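Local coordinates for protein Hia (Haemophilus influenzae, PDB 1S7M) that mediates adhesion of the bacterium to host cells as a homotrimeric autotransporter adhesin of the outer membrane, this fragment being its HiaBD1 binding domain, at the interface of chains A and B. Coordinates in Å, arbitrary orientation; residue numbers count along the deposited sequence, not the author numbering. Chains: chain A/B, Hia.

The interface of chains A and B. Residues chain A 16-17, 36-41; chain B 18, 20, 34, 42-43, 46-47.
Apolar packing over a turn, fixed at one margin by a backbone bond, joins two subunits of the Hia homotrimer here. Chain A brings the turn between strands 34-37 and 40-43, and chain B the faces of strands 17-21, 34-37 and 40-43 with the segment at B:Gln46 and B:Ser47.

B:Ile34 shows how one branched side chain reads the turn. From CB its two branches part: CG2 stands anti to the backbone N and lies 3.6 Å from CG1 of A:Val36, where the two side chains lie antiparallel, each passing alongside the other. CG1, anti to the carbonyl carbon (chi1 -62°), leads the longer arm toward the carbonyl oxygen of A:Thr37, and an extended chi2 of 167° carries the tip CD1 under the turn, tightly packed at 3.4 Å from CA of A:Lys38. Beside it, A:Val36 turns CG1 anti to its own N and presses it to within 3.5 Å of CD2 of B:Leu18, again a snug fit. B:Ile20 is likewise extended, its CD1 tip ending 3.4 Å from the carbonyl oxygen of A:Val36.

At the other margin B:Gln46 lays its CB against CA of A:Gly40, 3.4 Å away, then bends at chi2 (-61°) so that its amide folds alongside the turn's backbone. The adjoining main chain supplies the polar fastening: N of A:Ile41 donates to O of B:Ser47 at 2.9 Å, the donor approaching almost straight in line with the carbonyl bond. A water links O of A:Asp39 to N of B:Ser47. Within the turn, N of A:Asp39 donates to OG1 of A:Thr37 (3.1 Å), while NZ of A:Lys38 approaches OD2 of A:Asp39 over the face of the carboxylate rather than within its plane and makes a longer salt bridge to A:Asp16, which may steady the loop.

Together these contacts seat one subunit's turn on its neighbour's strands, contributing to assembly of the trimeric adhesin.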
ATOM      1  N   ASP A  16     -24.006  24.096   1.137  1.00 40.40           N
ATOM      2  CA  ASP A  16     -23.254  22.843   1.022  1.00 42.19           C
ATOM      3  C   ASP A  16     -21.843  22.787   1.600  1.00 41.73           C
ATOM      4  O   ASP A  16     -21.318  21.692   1.844  1.00 40.37           O
ATOM      5  CB  ASP A  16     -23.177  22.409  -0.440  1.00 43.13           C
ATOM      6  CG  ASP A  16     -24.536  22.178  -1.042  1.00 45.45           C
ATOM      7  OD1 ASP A  16     -25.460  21.806  -0.290  1.00 46.88           O
ATOM      8  OD2 ASP A  16     -24.679  22.357  -2.267  1.00 48.16           O
ATOM      9  N   GLY A  17     -21.216  23.942   1.793  1.00 39.39           N
ATOM     10  CA  GLY A  17     -19.882  23.925   2.350  1.00 38.12           C
ATOM     11  C   GLY A  17     -19.013  25.146   2.149  1.00 36.88           C
ATOM     12  O   GLY A  17     -19.496  26.272   2.007  1.00 34.63           O
ATOM     13  N   VAL A  36     -14.343  21.761   1.233  1.00 31.64           N
ATOM     14  CA  VAL A  36     -14.867  20.875   2.259  1.00 31.36           C
ATOM     15  C   VAL A  36     -16.379  21.089   2.193  1.00 32.40           C
ATOM     16  O   VAL A  36     -16.910  22.071   2.723  1.00 31.95           O
ATOM     17  CB  VAL A  36     -14.365  21.240   3.660  1.00 31.08           C
ATOM     18  CG1 VAL A  36     -15.085  20.401   4.695  1.00 32.58           C
ATOM     19  CG2 VAL A  36     -12.872  20.972   3.765  1.00 31.69           C
ATOM     20  N   THR A  37     -17.064  20.175   1.515  1.00 32.04           N
ATOM     21  CA  THR A  37     -18.510  20.257   1.346  1.00 32.03           C
ATOM     22  C   THR A  37     -19.180  18.963   1.772  1.00 32.32           C
ATOM     23  O   THR A  37     -18.516  17.997   2.166  1.00 31.11           O
ATOM     24  CB  THR A  37     -18.903  20.511  -0.126  1.00 31.54           C
ATOM     25  OG1 THR A  37     -18.690  19.312  -0.885  1.00 32.31           O
ATOM     26  CG2 THR A  37     -18.064  21.643  -0.725  1.00 32.44           C
ATOM     27  N   LYS A  38     -20.505  18.958   1.667  1.00 32.96           N
ATOM     28  CA  LYS A  38     -21.319  17.812   2.036  1.00 33.36           C
ATOM     29  C   LYS A  38     -20.993  16.618   1.139  1.00 33.76           C
ATOM     30  O   LYS A  38     -21.246  15.469   1.501  1.00 33.24           O
ATOM     31  CB  LYS A  38     -22.802  18.173   1.917  1.00 35.06           C
ATOM     32  CG  LYS A  38     -23.277  18.381   0.484  1.00 37.51           C
ATOM     33  CD  LYS A  38     -24.729  18.823   0.445  1.00 41.91           C
ATOM     34  CE  LYS A  38     -25.410  18.386  -0.840  1.00 44.27           C
ATOM     35  NZ  LYS A  38     -24.679  18.789  -2.071  1.00 48.14           N
ATOM     36  N   ASP A  39     -20.430  16.898  -0.029  1.00 33.03           N
ATOM     37  CA  ASP A  39     -20.065  15.853  -0.966  1.00 32.96           C
ATOM     38  C   ASP A  39     -18.639  15.395  -0.724  1.00 31.61           C
ATOM     39  O   ASP A  39     -18.123  14.567  -1.462  1.00 31.86           O
ATOM     40  CB  ASP A  39     -20.154  16.359  -2.404  1.00 36.03           C
ATOM     41  CG  ASP A  39     -21.548  16.777  -2.797  1.00 41.52           C
ATOM     42  OD1 ASP A  39     -21.667  17.505  -3.808  1.00 44.73           O
ATOM     43  OD2 ASP A  39     -22.524  16.376  -2.119  1.00 44.70           O
ATOM     44  N   GLY A  40     -17.982  15.947   0.286  1.00 29.28           N
ATOM     45  CA  GLY A  40     -16.619  15.529   0.528  1.00 29.06           C
ATOM     46  C   GLY A  40     -15.581  16.632   0.529  1.00 27.25           C
ATOM     47  O   GLY A  40     -15.902  17.808   0.713  1.00 26.99           O
ATOM     48  N   ILE A  41     -14.331  16.245   0.309  1.00 26.32           N
ATOM     49  CA  ILE A  41     -13.220  17.191   0.336  1.00 26.43           C
ATOM     50  C   ILE A  41     -12.378  17.157  -0.928  1.00 28.37           C
ATOM     51  O   ILE A  41     -12.031  16.085  -1.416  1.00 29.13           O
ATOM     52  CB  ILE A  41     -12.328  16.889   1.551  1.00 26.09           C
ATOM     53  CG1 ILE A  41     -13.166  17.059   2.826  1.00 26.23           C
ATOM     54  CG2 ILE A  41     -11.083  17.760   1.550  1.00 23.71           C
ATOM     55  CD1 ILE A  41     -12.485  16.573   4.088  1.00 26.94           C
TER
ATOM     56  N   LEU B  18     -14.866  24.639  11.157  1.00 35.11           N
ATOM     57  CA  LEU B  18     -15.929  24.314  10.219  1.00 36.16           C
ATOM     58  C   LEU B  18     -16.636  23.008  10.563  1.00 38.30           C
ATOM     59  O   LEU B  18     -15.986  22.007  10.879  1.00 37.95           O
ATOM     60  CB  LEU B  18     -15.356  24.213   8.804  1.00 34.98           C
ATOM     61  CG  LEU B  18     -16.273  23.679   7.709  1.00 33.42           C
ATOM     62  CD1 LEU B  18     -17.335  24.702   7.425  1.00 34.27           C
ATOM     63  CD2 LEU B  18     -15.474  23.388   6.451  1.00 35.61           C
ATOM     64  N   ILE B  20     -20.195  20.687   9.179  1.00 39.32           N
ATOM     65  CA  ILE B  20     -21.292  20.529   8.240  1.00 40.01           C
ATOM     66  C   ILE B  20     -22.099  19.317   8.660  1.00 42.45           C
ATOM     67  O   ILE B  20     -21.612  18.184   8.588  1.00 42.81           O
ATOM     68  CB  ILE B  20     -20.789  20.281   6.818  1.00 37.68           C
ATOM     69  CG1 ILE B  20     -19.774  21.346   6.419  1.00 36.71           C
ATOM     70  CG2 ILE B  20     -21.962  20.242   5.877  1.00 37.36           C
ATOM     71  CD1 ILE B  20     -19.307  21.241   4.979  1.00 37.42           C
ATOM     72  N   ILE B  34     -19.163  16.349   8.662  1.00 31.01           N
ATOM     73  CA  ILE B  34     -17.957  16.689   7.944  1.00 31.41           C
ATOM     74  C   ILE B  34     -17.411  17.853   8.739  1.00 33.33           C
ATOM     75  O   ILE B  34     -18.148  18.787   9.025  1.00 35.27           O
ATOM     76  CB  ILE B  34     -18.302  17.125   6.517  1.00 31.22           C
ATOM     77  CG1 ILE B  34     -18.959  15.943   5.795  1.00 29.50           C
ATOM     78  CG2 ILE B  34     -17.053  17.644   5.801  1.00 27.54           C
ATOM     79  CD1 ILE B  34     -19.607  16.295   4.530  1.00 33.69           C
ATOM     80  N   SER B  42     -12.699  15.502   9.504  1.00 26.19           N
ATOM     81  CA  SER B  42     -13.608  14.373   9.337  1.00 26.76           C
ATOM     82  C   SER B  42     -14.263  14.558   7.966  1.00 25.79           C
ATOM     83  O   SER B  42     -14.732  15.653   7.646  1.00 25.19           O
ATOM     84  CB  SER B  42     -14.674  14.355  10.430  1.00 27.44           C
ATOM     85  OG  SER B  42     -15.642  13.354  10.136  1.00 29.18           O
ATOM     86  N   ALA B  43     -14.275  13.506   7.154  1.00 22.71           N
ATOM     87  CA  ALA B  43     -14.855  13.588   5.819  1.00 21.84           C
ATOM     88  C   ALA B  43     -16.305  13.133   5.799  1.00 20.49           C
ATOM     89  O   ALA B  43     -16.921  13.049   4.739  1.00 19.01           O
ATOM     90  CB  ALA B  43     -14.012  12.748   4.814  1.00 19.82           C
ATOM     91  N   GLN B  46     -17.249  10.583   3.318  1.00 22.57           N
ATOM     92  CA  GLN B  46     -17.037  10.922   1.916  1.00 24.54           C
ATOM     93  C   GLN B  46     -15.571  10.705   1.573  1.00 22.43           C
ATOM     94  O   GLN B  46     -14.828  10.126   2.362  1.00 19.63           O
ATOM     95  CB  GLN B  46     -17.425  12.389   1.673  1.00 27.29           C
ATOM     96  CG  GLN B  46     -18.852  12.707   2.056  1.00 31.56           C
ATOM     97  CD  GLN B  46     -19.842  11.882   1.256  1.00 33.93           C
ATOM     98  OE1 GLN B  46     -19.954  12.037   0.044  1.00 38.07           O
ATOM     99  NE2 GLN B  46     -20.545  10.990   1.926  1.00 37.15           N
ATOM    100  N   SER B  47     -15.157  11.177   0.399  1.00 22.75           N
ATOM    101  CA  SER B  47     -13.769  11.028  -0.021  1.00 22.63           C
ATOM    102  C   SER B  47     -13.016  12.343  -0.044  1.00 21.39           C
ATOM    103  O   SER B  47     -13.606  13.393   0.104  1.00 20.60           O
ATOM    104  CB  SER B  47     -13.707  10.435  -1.423  1.00 22.85           C
ATOM    105  OG  SER B  47     -14.237   9.126  -1.415  1.00 32.25           O
TER
HETATM  106  O   HOH W   1     -16.746  12.089  -1.889  1.00 25.92           O